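Local coordinates for beta-2-microglobulin (Ctenopharyngodon idella, PDB 5H5Z), which serves as the immunoglobulin-domain light chain of a fish MHC class I molecule and probably supports peptide presentation by the heavy chain, at residues B[26-31]-B[81-86]; B[6-11]-B[88-93]. The protein carries 1 engineered substitution. All coordinates share one frame; numbering follows the deposited sequence.

Contact 1. Residues B[26-31]-B[81-86]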
ATOM      1  N   CYS B  26      -3.874  11.703  -2.250  1.00 20.74           N
ATOM      2  CA  CYS B  26      -3.258  11.368  -3.520  1.00 20.75           C
ATOM      3  C   CYS B  26      -2.505  10.049  -3.369  1.00 19.96           C
ATOM      4  O   CYS B  26      -1.502   9.978  -2.663  1.00 21.68           O
ATOM      5  CB  CYS B  26      -2.342  12.501  -3.983  1.00 21.69           C
ATOM      6  SG  CYS B  26      -1.543  12.238  -5.577  1.00 26.07           S
ATOM      7  N   TYR B  27      -3.025   9.009  -4.018  1.00 19.90           N
ATOM      8  CA  TYR B  27      -2.427   7.678  -3.999  1.00 18.37           C
ATOM      9  C   TYR B  27      -1.586   7.480  -5.248  1.00 20.30           C
ATOM     10  O   TYR B  27      -2.104   7.498  -6.374  1.00 20.38           O
ATOM     11  CB  TYR B  27      -3.513   6.607  -3.919  1.00 20.62           C
ATOM     12  CG  TYR B  27      -3.004   5.182  -3.812  1.00 20.51           C
ATOM     13  CD1 TYR B  27      -2.047   4.822  -2.854  1.00 23.26           C
ATOM     14  CD2 TYR B  27      -3.512   4.183  -4.637  1.00 20.74           C
ATOM     15  CE1 TYR B  27      -1.597   3.514  -2.755  1.00 22.62           C
ATOM     16  CE2 TYR B  27      -3.076   2.874  -4.540  1.00 21.32           C
ATOM     17  CZ  TYR B  27      -2.117   2.545  -3.602  1.00 22.79           C
ATOM     18  OH  TYR B  27      -1.686   1.243  -3.513  1.00 25.82           O
ATOM     19  N   VAL B  28      -0.287   7.303  -5.036  1.00 19.28           N
ATOM     20  CA  VAL B  28       0.677   7.189  -6.127  1.00 20.00           C
ATOM     21  C   VAL B  28       1.263   5.780  -6.085  1.00 20.05           C
ATOM     22  O   VAL B  28       1.912   5.405  -5.109  1.00 24.28           O
ATOM     23  CB  VAL B  28       1.771   8.272  -6.006  1.00 19.55           C
ATOM     24  CG1 VAL B  28       2.771   8.175  -7.152  1.00 19.66           C
ATOM     25  CG2 VAL B  28       1.141   9.662  -5.969  1.00 20.44           C
ATOM     26  N   SER B  29       1.015   4.991  -7.128  1.00 20.55           N
ATOM     27  CA  SER B  29       1.320   3.563  -7.074  1.00 21.77           C
ATOM     28  C   SER B  29       1.954   3.049  -8.357  1.00 24.74           C
ATOM     29  O   SER B  29       2.050   3.779  -9.341  1.00 24.58           O
ATOM     30  CB  SER B  29       0.045   2.772  -6.778  1.00 24.12           C
ATOM     31  OG  SER B  29      -0.897   2.938  -7.831  1.00 22.24           O
ATOM     32  N   ASN B  30       2.387   1.789  -8.332  1.00 24.12           N
ATOM     33  CA  ASN B  30       2.894   1.101  -9.521  1.00 24.20           C
ATOM     34  C   ASN B  30       4.131   1.756 -10.145  1.00 24.58           C
ATOM     35  O   ASN B  30       4.299   1.730 -11.366  1.00 27.23           O
ATOM     36  CB  ASN B  30       1.782   0.960 -10.582  1.00 26.18           C
ATOM     37  CG  ASN B  30       0.628   0.083 -10.121  1.00 28.38           C
ATOM     38  OD1 ASN B  30       0.743  -0.676  -9.155  1.00 31.34           O
ATOM     39  ND2 ASN B  30      -0.497   0.180 -10.824  1.00 33.99           N
ATOM     40  N   PHE B  31       5.000   2.336  -9.319  1.00 24.17           N
ATOM     41  CA  PHE B  31       6.144   3.073  -9.861  1.00 24.93           C
ATOM     42  C   PHE B  31       7.515   2.536  -9.451  1.00 25.83           C
ATOM     43  O   PHE B  31       7.679   1.981  -8.371  1.00 25.16           O
ATOM     44  CB  PHE B  31       6.028   4.582  -9.583  1.00 24.50           C
ATOM     45  CG  PHE B  31       6.204   4.965  -8.137  1.00 23.33           C
ATOM     46  CD1 PHE B  31       7.466   5.270  -7.629  1.00 22.91           C
ATOM     47  CD2 PHE B  31       5.103   5.060  -7.290  1.00 24.34           C
ATOM     48  CE1 PHE B  31       7.630   5.636  -6.299  1.00 22.09           C
ATOM     49  CE2 PHE B  31       5.258   5.425  -5.962  1.00 21.43           C
ATOM     50  CZ  PHE B  31       6.524   5.711  -5.464  1.00 22.99           C
ATOM     51  N   CYS B  81      -2.887  17.205  -7.342  1.00 23.93           N
ATOM     52  CA  CYS B  81      -1.706  16.503  -6.874  1.00 23.49           C
ATOM     53  C   CYS B  81      -0.680  16.540  -7.995  1.00 25.28           C
ATOM     54  O   CYS B  81      -0.968  16.120  -9.124  1.00 26.07           O
ATOM     55  CB  CYS B  81      -2.059  15.062  -6.493  1.00 23.51           C
ATOM     56  SG  CYS B  81      -0.671  14.037  -5.960  1.00 27.04           S
ATOM     57  N   ARG B  82       0.500  17.075  -7.684  1.00 24.83           N
ATOM     58  CA  ARG B  82       1.595  17.157  -8.642  1.00 25.61           C
ATOM     59  C   ARG B  82       2.669  16.139  -8.307  1.00 24.51           C
ATOM     60  O   ARG B  82       3.233  16.141  -7.207  1.00 26.67           O
ATOM     61  CB  ARG B  82       2.191  18.567  -8.695  1.00 27.63           C
ATOM     62  CG  ARG B  82       3.379  18.701  -9.644  1.00 27.62           C
ATOM     63  CD  ARG B  82       3.695  20.152  -9.959  1.00 30.54           C
ATOM     64  NE  ARG B  82       4.072  20.911  -8.771  1.00 32.91           N
ATOM     65  CZ  ARG B  82       3.783  22.196  -8.572  1.00 35.64           C
ATOM     66  NH1 ARG B  82       3.093  22.885  -9.477  1.00 37.47           N
ATOM     67  NH2 ARG B  82       4.176  22.796  -7.456  1.00 39.39           N
ATOM     68  N   VAL B  83       2.937  15.262  -9.267  1.00 23.75           N
ATOM     69  CA  VAL B  83       3.896  14.179  -9.085  1.00 22.06           C
ATOM     70  C   VAL B  83       5.062  14.320 -10.065  1.00 24.51           C
ATOM     71  O   VAL B  83       4.857  14.485 -11.273  1.00 25.94           O
ATOM     72  CB  VAL B  83       3.219  12.801  -9.252  1.00 20.07           C
ATOM     73  CG1 VAL B  83       4.214  11.671  -9.034  1.00 21.49           C
ATOM     74  CG2 VAL B  83       2.036  12.656  -8.298  1.00 21.87           C
ATOM     75  N   LYS B  84       6.280  14.270  -9.529  1.00 24.11           N
ATOM     76  CA  LYS B  84       7.496  14.337 -10.332  1.00 25.07           C
ATOM     77  C   LYS B  84       8.331  13.068 -10.162  1.00 26.34           C
ATOM     78  O   LYS B  84       8.929  12.836  -9.105  1.00 27.41           O
ATOM     79  CB  LYS B  84       8.310  15.592  -9.989  1.00 29.56           C
ATOM     80  CG  LYS B  84       7.560  16.891 -10.247  1.00 28.86           C
ATOM     81  CD  LYS B  84       8.368  18.115  -9.852  1.00 37.89           C
ATOM     82  CE  LYS B  84       7.526  19.375  -9.995  1.00 39.66           C
ATOM     83  NZ  LYS B  84       8.330  20.606  -9.766  1.00 46.70           N
ATOM     84  N   HIS B  85       8.348  12.251 -11.212  1.00 26.75           N
ATOM     85  CA  HIS B  85       9.076  10.983 -11.228  1.00 28.00           C
ATOM     86  C   HIS B  85      10.032  10.990 -12.412  1.00 31.07           C
ATOM     87  O   HIS B  85       9.627  11.304 -13.534  1.00 29.53           O
ATOM     88  CB  HIS B  85       8.093   9.817 -11.342  1.00 26.21           C
ATOM     89  CG  HIS B  85       8.725   8.466 -11.215  1.00 27.66           C
ATOM     90  ND1 HIS B  85       8.665   7.521 -12.215  1.00 26.99           N
ATOM     91  CD2 HIS B  85       9.412   7.893 -10.198  1.00 26.58           C
ATOM     92  CE1 HIS B  85       9.293   6.426 -11.825  1.00 26.82           C
ATOM     93  NE2 HIS B  85       9.756   6.627 -10.604  1.00 27.45           N
ATOM     94  N   MET B  86      11.292  10.637 -12.159  1.00 30.92           N
ATOM     95  CA  MET B  86      12.365  10.801 -13.142  1.00 33.06           C
ATOM     96  C   MET B  86      12.356  12.254 -13.626  1.00 34.87           C
ATOM     97  O   MET B  86      12.540  13.168 -12.821  1.00 32.55           O
ATOM     98  CB  MET B  86      12.218   9.808 -14.307  1.00 33.27           C
ATOM     99  CG  MET B  86      12.105   8.350 -13.891  1.00 35.31           C
ATOM    100  SD  MET B  86      13.599   7.739 -13.087  1.00 43.42           S
ATOM    101  CE  MET B  86      14.734   7.623 -14.471  1.00 54.40           C
TER

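Contact 2. Residues B[6-11]-B[88-93]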
ATOM      1  N   PRO B   6       4.265   6.308 -12.478  1.00 27.69           N
ATOM      2  CA  PRO B   6       3.236   6.151 -11.448  1.00 27.39           C
ATOM      3  C   PRO B   6       1.795   6.238 -11.942  1.00 27.25           C
ATOM      4  O   PRO B   6       1.479   7.040 -12.839  1.00 26.99           O
ATOM      5  CB  PRO B   6       3.525   7.311 -10.484  1.00 26.66           C
ATOM      6  CG  PRO B   6       4.259   8.319 -11.303  1.00 25.68           C
ATOM      7  CD  PRO B   6       5.096   7.504 -12.242  1.00 27.93           C
ATOM      8  N   LYS B   7       0.943   5.394 -11.366  1.00 24.51           N
ATOM      9  CA  LYS B   7      -0.497   5.614 -11.409  1.00 24.40           C
ATOM     10  C   LYS B   7      -0.779   6.646 -10.325  1.00 23.46           C
ATOM     11  O   LYS B   7      -0.237   6.553  -9.217  1.00 25.00           O
ATOM     12  CB  LYS B   7      -1.269   4.322 -11.136  1.00 24.85           C
ATOM     13  CG  LYS B   7      -2.773   4.440 -11.361  1.00 25.82           C
ATOM     14  CD  LYS B   7      -3.548   3.302 -10.715  1.00 35.32           C
ATOM     15  CE  LYS B   7      -3.567   2.044 -11.568  1.00 39.52           C
ATOM     16  NZ  LYS B   7      -4.004   0.874 -10.752  1.00 46.33           N
ATOM     17  N   ILE B   8      -1.596   7.641 -10.657  1.00 23.32           N
ATOM     18  CA  ILE B   8      -1.880   8.758  -9.758  1.00 22.62           C
ATOM     19  C   ILE B   8      -3.381   8.919  -9.606  1.00 22.37           C
ATOM     20  O   ILE B   8      -4.091   9.179 -10.584  1.00 25.18           O
ATOM     21  CB  ILE B   8      -1.292  10.087 -10.286  1.00 23.83           C
ATOM     22  CG1 ILE B   8       0.200   9.931 -10.600  1.00 21.82           C
ATOM     23  CG2 ILE B   8      -1.532  11.210  -9.282  1.00 24.99           C
ATOM     24  CD1 ILE B   8       0.775  11.046 -11.446  1.00 22.18           C
ATOM     25  N   GLN B   9      -3.858   8.765  -8.379  1.00 23.75           N
ATOM     26  CA  GLN B   9      -5.283   8.839  -8.099  1.00 22.81           C
ATOM     27  C   GLN B   9      -5.530   9.829  -6.978  1.00 23.04           C
ATOM     28  O   GLN B   9      -4.937   9.725  -5.893  1.00 23.11           O
ATOM     29  CB  GLN B   9      -5.846   7.456  -7.766  1.00 20.53           C
ATOM     30  CG  GLN B   9      -5.780   6.485  -8.938  1.00 22.93           C
ATOM     31  CD  GLN B   9      -6.203   5.079  -8.572  1.00 27.10           C
ATOM     32  OE1 GLN B   9      -7.319   4.653  -8.876  1.00 32.03           O
ATOM     33  NE2 GLN B   9      -5.316   4.349  -7.921  1.00 27.60           N
ATOM     34  N   VAL B  10      -6.408  10.789  -7.260  1.00 24.54           N
ATOM     35  CA  VAL B  10      -6.690  11.903  -6.356  1.00 24.50           C
ATOM     36  C   VAL B  10      -8.162  11.860  -5.974  1.00 23.06           C
ATOM     37  O   VAL B  10      -9.040  11.847  -6.844  1.00 25.20           O
ATOM     38  CB  VAL B  10      -6.337  13.266  -7.003  1.00 26.21           C
ATOM     39  CG1 VAL B  10      -6.393  14.390  -5.972  1.00 26.66           C
ATOM     40  CG2 VAL B  10      -4.960  13.211  -7.637  1.00 26.13           C
ATOM     41  N   TYR B  11      -8.420  11.818  -4.671  1.00 23.77           N
ATOM     42  CA  TYR B  11      -9.768  11.640  -4.142  1.00 22.72           C
ATOM     43  C   TYR B  11      -9.848  12.166  -2.717  1.00 22.12           C
ATOM     44  O   TYR B  11      -8.834  12.512  -2.109  1.00 26.11           O
ATOM     45  CB  TYR B  11     -10.182  10.157  -4.196  1.00 22.75           C
ATOM     46  CG  TYR B  11      -9.177   9.193  -3.591  1.00 22.33           C
ATOM     47  CD1 TYR B  11      -8.062   8.770  -4.315  1.00 21.97           C
ATOM     48  CD2 TYR B  11      -9.354   8.690  -2.298  1.00 21.74           C
ATOM     49  CE1 TYR B  11      -7.142   7.888  -3.765  1.00 21.32           C
ATOM     50  CE2 TYR B  11      -8.444   7.799  -1.739  1.00 22.69           C
ATOM     51  CZ  TYR B  11      -7.338   7.404  -2.478  1.00 22.01           C
ATOM     52  OH  TYR B  11      -6.421   6.527  -1.951  1.00 24.00           O
ATOM     53  N   ASP B  88       9.616  13.360 -15.475  1.00 34.20           N
ATOM     54  CA  ASP B  88       8.206  13.602 -15.751  1.00 34.33           C
ATOM     55  C   ASP B  88       7.592  14.539 -14.715  1.00 34.31           C
ATOM     56  O   ASP B  88       8.030  14.584 -13.573  1.00 34.44           O
ATOM     57  CB  ASP B  88       7.426  12.283 -15.802  1.00 38.54           C
ATOM     58  CG  ASP B  88       7.975  11.313 -16.837  1.00 37.41           C
ATOM     59  OD1 ASP B  88       8.481  11.763 -17.880  1.00 41.45           O
ATOM     60  OD2 ASP B  88       7.899  10.089 -16.611  1.00 41.10           O
ATOM     61  N   ASN B  89       6.575  15.288 -15.123  1.00 31.75           N
ATOM     62  CA  ASN B  89       5.905  16.225 -14.228  1.00 31.34           C
ATOM     63  C   ASN B  89       4.415  16.205 -14.520  1.00 32.04           C
ATOM     64  O   ASN B  89       3.971  16.790 -15.495  1.00 35.35           O
ATOM     65  CB  ASN B  89       6.494  17.637 -14.406  1.00 35.15           C
ATOM     66  CG  ASN B  89       5.829  18.685 -13.518  1.00 36.50           C
ATOM     67  OD1 ASN B  89       4.954  18.384 -12.706  1.00 36.88           O
ATOM     68  ND2 ASN B  89       6.254  19.934 -13.677  1.00 36.76           N
ATOM     69  N   LYS B  90       3.649  15.514 -13.680  1.00 29.04           N
ATOM     70  CA  LYS B  90       2.209  15.393 -13.902  1.00 31.23           C
ATOM     71  C   LYS B  90       1.407  16.073 -12.799  1.00 30.64           C
ATOM     72  O   LYS B  90       1.802  16.053 -11.635  1.00 30.13           O
ATOM     73  CB  LYS B  90       1.798  13.923 -14.032  1.00 34.99           C
ATOM     74  CG  LYS B  90       2.596  13.142 -15.067  1.00 44.03           C
ATOM     75  CD  LYS B  90       1.758  12.053 -15.718  1.00 52.96           C
ATOM     76  CE  LYS B  90       2.588  11.173 -16.644  1.00 62.58           C
ATOM     77  NZ  LYS B  90       3.397  11.921 -17.650  1.00 66.75           N
ATOM     78  N   THR B  91       0.291  16.684 -13.183  1.00 29.53           N
ATOM     79  CA  THR B  91      -0.632  17.287 -12.225  1.00 27.06           C
ATOM     80  C   THR B  91      -2.031  16.751 -12.482  1.00 27.49           C
ATOM     81  O   THR B  91      -2.549  16.867 -13.589  1.00 29.99           O
ATOM     82  CB  THR B  91      -0.619  18.828 -12.318  1.00 27.55           C
ATOM     83  OG1 THR B  91       0.688  19.308 -11.995  1.00 30.88           O
ATOM     84  CG2 THR B  91      -1.630  19.453 -11.353  1.00 29.71           C
ATOM     85  N   ILE B  92      -2.628  16.153 -11.455  1.00 26.85           N
ATOM     86  CA  ILE B  92      -3.980  15.608 -11.556  1.00 24.99           C
ATOM     87  C   ILE B  92      -4.914  16.418 -10.659  1.00 25.27           C
ATOM     88  O   ILE B  92      -4.694  16.509  -9.452  1.00 25.95           O
ATOM     89  CB  ILE B  92      -4.010  14.103 -11.184  1.00 24.13           C
ATOM     90  CG1 ILE B  92      -2.956  13.314 -11.979  1.00 26.85           C
ATOM     91  CG2 ILE B  92      -5.401  13.505 -11.369  1.00 26.62           C
ATOM     92  CD1 ILE B  92      -3.189  13.250 -13.477  1.00 30.45           C
ATOM     93  N   VAL B  93      -5.939  17.015 -11.263  1.00 24.33           N
ATOM     94  CA  VAL B  93      -6.929  17.814 -10.543  1.00 27.45           C
ATOM     95  C   VAL B  93      -7.936  16.898  -9.845  1.00 26.39           C
ATOM     96  O   VAL B  93      -8.417  15.926 -10.431  1.00 28.22           O
ATOM     97  CB  VAL B  93      -7.659  18.793 -11.497  1.00 29.01           C
ATOM     98  CG1 VAL B  93      -8.813  19.508 -10.796  1.00 30.72           C
ATOM     99  CG2 VAL B  93      -6.680  19.807 -12.072  1.00 33.15           C
TER

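Contact 1. Residues B[26-31]-B[81-86]
H85 NE2 is hydrogen-bonded to P33 O, which lies outside both segments, and the same atom also approaches the phenyl ring of F31 at a slant, with F31 CD1 4.0 Å from H85 NE2. The carbonyl partner should restrict rotation of the imidazole, which turns one face to F31. The two rings form an offset edge-to-face pair: their planes stand at 71°, their centroids are 5.6 Å apart, and the phenyl edge points at the imidazole face. F31 CB approaches over the rim of that face, while M86 CG lies over the rim of the opposite one. The phenyl ring is placed by a chi1 of 70°, which sets F31 CG between its own backbone N and carbonyl carbon. V28 O and S29 O lie in its plane, at its edge. N30 and F31 together face F63 as a G1 beta bulge, and the chain turns a corner at N30.

The two strands run in roughly the same direction but belong to different sheets, so this is the B-to-F contact across the core of an immunoglobulin beta-sandwich. Its covalent pin is the disulfide, with C26 SG 2.0 Å from C81 SG and a chi3 of -77°, of left-handed sense by its sign. Each sulfur lies anti to its own backbone N, and C26 CB comes within 3.6 Å of C81 CB. Next along, V28 CG2 meets V83 CG2 at 3.9 Å, a single methyl-to-methyl touch between side chains that pass in opposite directions. I38 also packs on both V28 and C81, and L40 on C26. Y27 points the other way, out of the sandwich, and packs on P228 of the MHC class I heavy chain.

Contact 2. Residues B[6-11]-B[88-93]
I8 and I92 make the tight part of this contact, with I8 CG2 3.7 Å from I92 CG1 and I8 CB 4.0 Å from that same I92 atom. The side chains lie at a slant to each other, and the CG2 methyl of I8 rests against the CG1 methylene of I92. A chi2 of -66° then bends I92 CD1 away from this meeting point. I92 uses its second branch on V10: V10 CG2 lies 3.8 Å from I92 CG2, and equally 3.8 Å from I92 O. One isoleucine thus spans two alternate residues of the facing strand, I8 and V10, both of which turn their CB toward it. V10 also packs on C81 and W94, which carries this end of the contact on toward the disulfide.

The other end is looser. Here I8 CD1 touches K90 CB at 4.0 Å, the sole close approach that K90 makes to residues 6-11, and K90 itself is exposed.

The axes of strands 7-11 and 88-93 come no closer than 7.4 Å and cross at -30°, a spacing and twist that fit packing between sheets. They are strands A and G of the immunoglobulin fold, each outermost in its own sheet within this chain, and they meet through side chains along one margin of the sandwich. The reverse side of residues 6-11 serves the assembly: K7 NZ forms a salt bridge to E225 OE1 of the MHC class I heavy chain, and Y11 OH a hydrogen bond to P228 O of that chain. Between the two segments, by contrast, the touching side-chain atoms are all aliphatic carbons, which implies cohesion by van der Waals and hydrophobic contact without directional bonds.

Overall arrangement
Both contacts join the same two sheets: contact 1 through inner strands 22-31 and 79-85, contact 2 through their neighbours 7-12 and 88-93. Their buried areas are similar, 242 and 232 Å², but the setting differs. All six touching residues of contact 1 are buried, whereas none of the four in contact 2 is, and one is exposed. The chemistry differs too: a disulfide, a valine pair and an aromatic pair in the core, only aliphatic side-chain carbons at the margin. Backbone bonding within each sheet ties the contacts together, with V83 N 2.7 Å from K90 O and Y27 N 2.8 Å from Q9 O. Along the chain, contact 1 is nested inside contact 2.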